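PDB 3N29: carboxynorspermidine decarboxylase from Campylobacter jejuni subsp. jejuni 81116, which probably catalyses the pyridoxal-phosphate-dependent decarboxylation of carboxynorspermidine to norspermidine. Local coordinates for residues P119-K122 / E123-G127. Sequence-based numbering, arbitrary orientation.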
loop_
_atom_site.group_PDB
_atom_site.type_symbol
_atom_site.label_atom_id
_atom_site.label_comp_id
_atom_site.label_asym_id
_atom_site.label_seq_id
_atom_site.Cartn_x
_atom_site.Cartn_y
_atom_site.Cartn_z
ATOM N N PRO A 119 -15.680 -12.763 -1.385
ATOM C CA PRO A 119 -16.643 -12.357 -2.447
ATOM C C PRO A 119 -16.506 -13.103 -3.747
ATOM O O PRO A 119 -17.385 -13.013 -4.562
ATOM C CB PRO A 119 -16.312 -10.864 -2.682
ATOM C CG PRO A 119 -15.337 -10.501 -1.614
ATOM C CD PRO A 119 -14.744 -11.691 -1.007
ATOM N N ALA A 120 -15.391 -13.792 -3.924
ATOM C CA ALA A 120 -14.910 -14.309 -5.205
ATOM C C ALA A 120 -14.138 -15.592 -5.099
ATOM O O ALA A 120 -12.980 -15.528 -5.422
ATOM C CB ALA A 120 -13.940 -13.255 -5.874
ATOM N N PHE A 121 -14.686 -16.735 -4.633
ATOM C CA PHE A 121 -13.905 -18.007 -4.611
ATOM C C PHE A 121 -13.578 -18.478 -6.020
ATOM O O PHE A 121 -14.396 -18.349 -6.921
ATOM C CB PHE A 121 -14.615 -19.171 -3.891
ATOM C CG PHE A 121 -14.749 -19.003 -2.392
ATOM C CD1 PHE A 121 -13.648 -19.097 -1.554
ATOM C CD2 PHE A 121 -15.977 -18.765 -1.836
ATOM C CE1 PHE A 121 -13.757 -18.885 -0.174
ATOM C CE2 PHE A 121 -16.110 -18.566 -0.489
ATOM C CZ PHE A 121 -14.979 -18.638 0.371
ATOM N N LYS A 122 -12.409 -19.081 -6.202
ATOM C CA LYS A 122 -12.004 -19.564 -7.526
ATOM C C LYS A 122 -11.885 -21.104 -7.545
ATOM O O LYS A 122 -11.544 -21.746 -6.544
ATOM C CB LYS A 122 -10.690 -18.910 -7.948
ATOM C CG LYS A 122 -10.843 -17.416 -8.306
ATOM C CD LYS A 122 -9.469 -16.719 -8.520
ATOM C CE LYS A 122 -8.749 -17.176 -9.734
ATOM N NZ LYS A 122 -7.470 -16.323 -9.798
ATOM N N GLU A 123 -12.092 -21.699 -8.707
ATOM C CA GLU A 123 -11.974 -23.149 -8.827
ATOM C C GLU A 123 -10.645 -23.749 -8.425
ATOM O O GLU A 123 -10.630 -24.884 -7.928
ATOM C CB GLU A 123 -12.289 -23.598 -10.257
ATOM C CG GLU A 123 -13.702 -23.360 -10.584
ATOM C CD GLU A 123 -14.086 -23.906 -11.924
ATOM O OE1 GLU A 123 -13.621 -25.042 -12.251
ATOM O OE2 GLU A 123 -14.857 -23.196 -12.623
ATOM N N ASP A 124 -9.538 -23.037 -8.672
ATOM C CA ASP A 124 -8.194 -23.601 -8.455
ATOM C C ASP A 124 -7.871 -23.642 -6.960
ATOM O O ASP A 124 -6.902 -24.287 -6.510
ATOM C CB ASP A 124 -7.108 -22.912 -9.320
ATOM C CG ASP A 124 -6.991 -21.378 -9.090
ATOM O OD1 ASP A 124 -7.676 -20.820 -8.216
ATOM O OD2 ASP A 124 -6.147 -20.713 -9.772
ATOM N N GLU A 125 -8.709 -23.035 -6.149
ATOM C CA GLU A 125 -8.350 -22.887 -4.738
ATOM C C GLU A 125 -9.364 -23.528 -3.808
ATOM O O GLU A 125 -9.035 -23.743 -2.627
ATOM C CB GLU A 125 -8.129 -21.384 -4.343
ATOM C CG GLU A 125 -9.207 -20.469 -4.853
ATOM C CD GLU A 125 -9.181 -19.072 -4.281
ATOM O OE1 GLU A 125 -8.017 -18.551 -3.996
ATOM O OE2 GLU A 125 -10.373 -18.592 -4.117
ATOM N N ILE A 126 -10.579 -23.778 -4.328
ATOM C CA ILE A 126 -11.698 -24.260 -3.519
ATOM C C ILE A 126 -11.373 -25.578 -2.830
ATOM O O ILE A 126 -11.781 -25.806 -1.701
ATOM C CB ILE A 126 -13.036 -24.383 -4.319
ATOM C CG1 ILE A 126 -14.185 -24.578 -3.319
ATOM C CG2 ILE A 126 -13.008 -25.508 -5.384
ATOM C CD1 ILE A 126 -14.333 -23.328 -2.389
ATOM N N GLY A 127 -10.606 -26.426 -3.504
ATOM C CA GLY A 127 -10.195 -27.724 -2.944
ATOM C C GLY A 127 -9.411 -27.584 -1.661
ATOM O O GLY A 127 -9.722 -28.226 -0.648
#
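The backbone oxygen of Lys122 takes two amide donors from the residues that follow: Glu125 N stands 3.1 Å from Lys122 O, well above the plane of the carbonyl, and Ile126 N makes a weak, more bent bond to the same oxygen. The same stretch is also tied back through a side chain, for Glu125 OE2 accepts a hydrogen bond from Lys122 N at 3.0 Å (N-H...O angle 153°). That N-H arrives on the anti side of the carboxylate, 33° out of its plane. With chi1 at 46°, CG of Glu125 sits between its own backbone N and carbonyl carbon, which brings the extended remainder of the chain back alongside Lys122, from its O toward its N; CG itself packs 3.2 Å from Lys122 O. These bonds lie where strand 113-118 of the beta/alpha-barrel leads into helix 123-132, the third strand-to-helix connection of the barrel. OE2 also faces the rim of the Phe121 ring, close to the ring plane, while CD1 of Ile126 approaches the ring obliquely, 4.3 Å from Phe121 CG; Phe121 and Ile126 both pack on Phe147 of helix 141-147. The side chains of Lys122 and Asp124 run alongside each other in the same direction, with Lys122 CB 3.6 Å from Asp124 OD1. The charged ends of Lys122, Asp124 and Glu125 all reach the second subunit: Lys122 NZ hydrogen-bonds to Thr44 O and forms a salt bridge with Asp299, both of that subunit, whereas Asp124 and Glu125 share its Arg390 in salt bridges.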